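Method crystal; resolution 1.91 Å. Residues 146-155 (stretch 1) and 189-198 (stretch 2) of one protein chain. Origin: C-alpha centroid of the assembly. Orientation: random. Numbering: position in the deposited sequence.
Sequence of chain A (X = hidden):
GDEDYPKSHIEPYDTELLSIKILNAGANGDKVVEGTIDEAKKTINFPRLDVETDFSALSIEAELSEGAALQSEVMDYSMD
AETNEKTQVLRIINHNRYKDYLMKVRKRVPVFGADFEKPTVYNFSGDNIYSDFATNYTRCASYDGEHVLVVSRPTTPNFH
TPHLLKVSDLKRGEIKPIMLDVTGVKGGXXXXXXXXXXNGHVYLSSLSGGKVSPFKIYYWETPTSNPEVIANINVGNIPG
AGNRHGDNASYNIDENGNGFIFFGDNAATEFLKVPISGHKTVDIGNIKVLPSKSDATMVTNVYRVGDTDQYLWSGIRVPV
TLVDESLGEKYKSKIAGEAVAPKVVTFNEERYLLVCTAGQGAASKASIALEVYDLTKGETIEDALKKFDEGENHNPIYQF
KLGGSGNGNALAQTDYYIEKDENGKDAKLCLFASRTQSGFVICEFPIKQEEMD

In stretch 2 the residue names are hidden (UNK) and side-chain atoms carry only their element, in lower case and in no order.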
# COMPACT_ATOMS: atom_id res chain seq x y z
N GLU A 146 13.85 2.85 5.88
CA GLU A 146 15.07 3.43 6.41
C GLU A 146 15.78 4.23 5.31
O GLU A 146 16.25 5.32 5.57
CB GLU A 146 15.97 2.34 6.97
CG GLU A 146 17.22 2.88 7.63
CD GLU A 146 18.17 1.80 8.15
OE1 GLU A 146 18.07 0.61 7.74
OE2 GLU A 146 19.04 2.16 8.99
N HIS A 147 15.86 3.66 4.10
CA HIS A 147 16.44 4.37 2.97
C HIS A 147 15.57 4.30 1.72
O HIS A 147 14.76 3.41 1.57
CB HIS A 147 17.78 3.74 2.55
CG HIS A 147 18.83 3.77 3.61
ND1 HIS A 147 19.10 2.68 4.40
CD2 HIS A 147 19.67 4.75 3.99
CE1 HIS A 147 20.09 3.00 5.22
NE2 HIS A 147 20.45 4.25 5.00
N VAL A 148 15.86 5.20 0.81
CA VAL A 148 15.47 5.12 -0.61
C VAL A 148 16.77 4.82 -1.39
O VAL A 148 17.78 5.48 -1.20
CB VAL A 148 14.83 6.40 -1.10
CG1 VAL A 148 14.68 6.42 -2.65
CG2 VAL A 148 13.50 6.60 -0.38
N LEU A 149 16.75 3.79 -2.22
CA LEU A 149 17.82 3.44 -3.15
C LEU A 149 17.47 4.07 -4.50
O LEU A 149 16.34 3.90 -4.96
CB LEU A 149 17.93 1.92 -3.29
CG LEU A 149 18.73 1.33 -4.48
CD1 LEU A 149 20.21 1.69 -4.32
CD2 LEU A 149 18.48 -0.19 -4.62
N VAL A 150 18.41 4.81 -5.09
CA VAL A 150 18.26 5.42 -6.40
C VAL A 150 19.31 4.79 -7.30
O VAL A 150 20.50 4.87 -6.99
CB VAL A 150 18.45 6.93 -6.35
CG1 VAL A 150 18.26 7.46 -7.76
CG2 VAL A 150 17.47 7.53 -5.34
N VAL A 151 18.88 4.08 -8.36
CA VAL A 151 19.82 3.32 -9.19
C VAL A 151 20.18 4.24 -10.36
O VAL A 151 19.76 4.06 -11.49
CB VAL A 151 19.28 1.95 -9.66
CG1 VAL A 151 20.38 1.18 -10.42
CG2 VAL A 151 18.74 1.17 -8.48
N SER A 152 20.97 5.26 -10.04
CA SER A 152 21.35 6.23 -11.03
C SER A 152 22.63 5.83 -11.79
O SER A 152 23.59 5.39 -11.20
CB SER A 152 21.57 7.61 -10.38
OG SER A 152 22.46 7.51 -9.30
N ARG A 153 22.56 5.89 -13.11
CA ARG A 153 23.73 5.75 -13.94
C ARG A 153 24.24 7.20 -14.12
O ARG A 153 23.46 8.12 -14.27
CB ARG A 153 23.38 5.16 -15.30
CG ARG A 153 23.12 3.65 -15.25
CD ARG A 153 22.96 3.14 -16.67
NE ARG A 153 21.63 3.54 -17.13
CZ ARG A 153 21.30 3.97 -18.36
NH1 ARG A 153 22.20 4.16 -19.31
NH2 ARG A 153 20.04 4.29 -18.60
N PRO A 154 25.56 7.38 -14.08
CA PRO A 154 26.10 8.73 -14.07
C PRO A 154 25.91 9.49 -15.39
O PRO A 154 26.27 9.00 -16.42
CB PRO A 154 27.57 8.53 -13.77
CG PRO A 154 27.87 7.08 -14.04
CD PRO A 154 26.58 6.35 -13.89
N THR A 155 25.43 10.71 -15.32
CA THR A 155 25.19 11.48 -16.53
C THR A 155 25.22 12.96 -16.19
O THR A 155 25.12 13.33 -15.01
CB THR A 155 23.87 11.02 -17.24
OG1 THR A 155 23.88 11.59 -18.52
CG2 THR A 155 22.60 11.46 -16.54
N UNK A 189 25.54 -4.21 -21.17
CA UNK A 189 25.23 -2.99 -21.92
C UNK A 189 25.05 -1.79 -20.99
O UNK A 189 25.52 -0.68 -21.29
c UNK A 189 23.64 -2.00 -23.67
o UNK A 189 24.26 -4.37 -23.61
c UNK A 189 23.98 -3.23 -22.80
N UNK A 190 24.38 -1.98 -19.85
CA UNK A 190 24.44 -1.02 -18.74
C UNK A 190 25.03 -1.74 -17.57
O UNK A 190 24.74 -2.93 -17.32
c UNK A 190 20.45 1.42 -21.22
c UNK A 190 22.65 0.66 -20.55
c UNK A 190 19.95 1.00 -19.99
o UNK A 190 19.62 1.98 -22.20
c UNK A 190 20.80 0.42 -19.06
c UNK A 190 23.09 -0.43 -18.29
c UNK A 190 21.79 1.24 -21.49
c UNK A 190 22.18 0.20 -19.35
N UNK A 191 25.89 -1.06 -16.84
CA UNK A 191 26.52 -1.69 -15.67
C UNK A 191 25.48 -2.05 -14.59
O UNK A 191 25.69 -2.94 -13.80
o UNK A 191 29.11 -1.31 -16.76
c UNK A 191 27.49 -0.72 -15.05
o UNK A 191 29.35 0.59 -15.70
c UNK A 191 28.74 -0.47 -15.92
N UNK A 192 24.46 -1.22 -14.46
CA UNK A 192 23.34 -1.43 -13.56
C UNK A 192 22.12 -0.69 -14.15
O UNK A 192 22.24 0.26 -14.92
c UNK A 192 25.14 2.42 -12.23
c UNK A 192 24.22 1.39 -12.25
c UNK A 192 23.62 -1.04 -12.13
o UNK A 192 27.28 3.20 -11.92
c UNK A 192 25.95 -0.17 -11.73
c UNK A 192 26.46 2.15 -11.94
c UNK A 192 24.62 0.08 -12.02
c UNK A 192 26.89 0.88 -11.68
N UNK A 193 20.96 -1.16 -13.74
CA UNK A 193 19.69 -0.69 -14.24
C UNK A 193 18.59 -0.88 -13.23
O UNK A 193 18.06 0.10 -12.74
o UNK A 193 18.21 0.55 -16.42
c UNK A 193 19.36 -1.36 -15.56
c UNK A 193 18.21 -0.67 -16.32
n UNK A 193 17.26 -1.44 -16.87
N UNK A 194 18.26 -2.12 -12.85
CA UNK A 194 17.24 -2.35 -11.79
C UNK A 194 17.96 -2.64 -10.48
O UNK A 194 19.12 -2.94 -10.47
c UNK A 194 16.36 -3.55 -12.14
c UNK A 194 15.57 -3.35 -13.39
c UNK A 194 14.79 -0.46 -14.32
se UNK A 194 14.18 -1.91 -13.11
N UNK A 195 17.23 -2.58 -9.38
CA UNK A 195 17.77 -3.03 -8.10
C UNK A 195 16.67 -3.01 -7.06
O UNK A 195 15.53 -2.64 -7.37
N UNK A 196 17.03 -3.26 -5.82
CA UNK A 196 16.06 -3.33 -4.75
C UNK A 196 16.80 -3.27 -3.41
O UNK A 196 17.95 -3.73 -3.28
c UNK A 196 15.25 -4.64 -4.86
N UNK A 197 16.09 -2.76 -2.43
CA UNK A 197 16.41 -2.84 -1.02
C UNK A 197 15.55 -3.95 -0.40
O UNK A 197 14.33 -3.93 -0.48
c UNK A 197 16.08 -1.52 -0.34
c UNK A 197 17.02 -0.36 -0.40
c UNK A 197 16.34 0.91 0.18
c UNK A 197 18.28 -0.71 0.38
N UNK A 198 16.18 -4.96 0.17
CA UNK A 198 15.50 -6.13 0.72
C UNK A 198 16.31 -6.60 1.92
O UNK A 198 17.51 -6.83 1.79
c UNK A 198 15.40 -7.27 -0.29
c UNK A 198 14.59 -8.42 0.30
c UNK A 198 14.70 -6.75 -1.57
c UNK A 198 14.38 -7.80 -2.58
O HOH W 1 18.43 2.73 -13.38
O HOH W 2 19.08 3.11 -16.02

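Position 189 carries three side-chain atoms, a carbon bearing one oxygen and one carbon, and they stay well clear of stretch 1. A hydroxyl and a methyl on a branched beta carbon define Thr189. Position 190 has one carbon followed by a six-carbon ring with an oxygen at its far end. One carbon and a six-carbon ring bearing a single oxygen make it Tyr190; the ring lies flat against the guanidinium of Arg153. The two planes are only 6° apart, and Arg153 CZ sits 3.7 Å from the ring centroid over its face, a combined stack and cation-pi contact.

At position 191 there are two carbons, the second carrying two oxygens. Its CA-to-CB bond points sideways, where the chain rounds a corner, and the side chain makes no contact with stretch 1; this is Asp191. A second ring of six carbons bearing an oxygen appears at position 192, its end approaching Val151, Arg153 and Pro154; it is Tyr192. Pro154 CD meets the ring at its edge, 3.8 Å from Tyr192 OH. The backbone is also covered, Arg153 CD lying 3.4 Å from Tyr192 O, which is buried without a polar partner.

Position 193 shows two carbons, the second bearing one oxygen and one nitrogen, which makes it Asn193. Its CA-to-CB bond points away, but its end comes nearer, and a water accepts from Arg153 NE (2.8 Å) and lies 2.7 Å from Asn193 OD1, to which it can donate. The unbranched chain at position 194, two carbons, selenium and a final carbon, is Met194, present as selenomethionine; its CA-to-CB bond points away from stretch 1.

No side-chain atoms exist at position 195, hence Gly195. An ideal CB here would point toward stretch 1 and lie 3.4 Å from Val151 CG2, a tight fit. The single carbon at position 196 faces away and identifies Ala196, whose backbone N is 3.6 Å from Leu149 CD2. Position 197 has four carbons forked at the second, packed on Leu149 and His147: Leu197. Its CG lies 3.8 Å from Leu149 CB, and its CD1 3.3 Å from His147 O. Four carbons forked at the first, one arm two carbons long, make position 198 Ile198, out of reach of stretch 1.

The strands run nearly antiparallel, at 163°, but their axes come no closer than 6.9 Å and no direct hydrogen bond joins them. Apolar packing by Leu149 and Val151 fills one end of the contact, and the Arg153 stack secures the other. Between them, a water lies 2.7 Å from both Val151 O and Asn193 O, placed to donate to either, and links the two backbones.

Stretch 2 189-198: TYDYNMGALI
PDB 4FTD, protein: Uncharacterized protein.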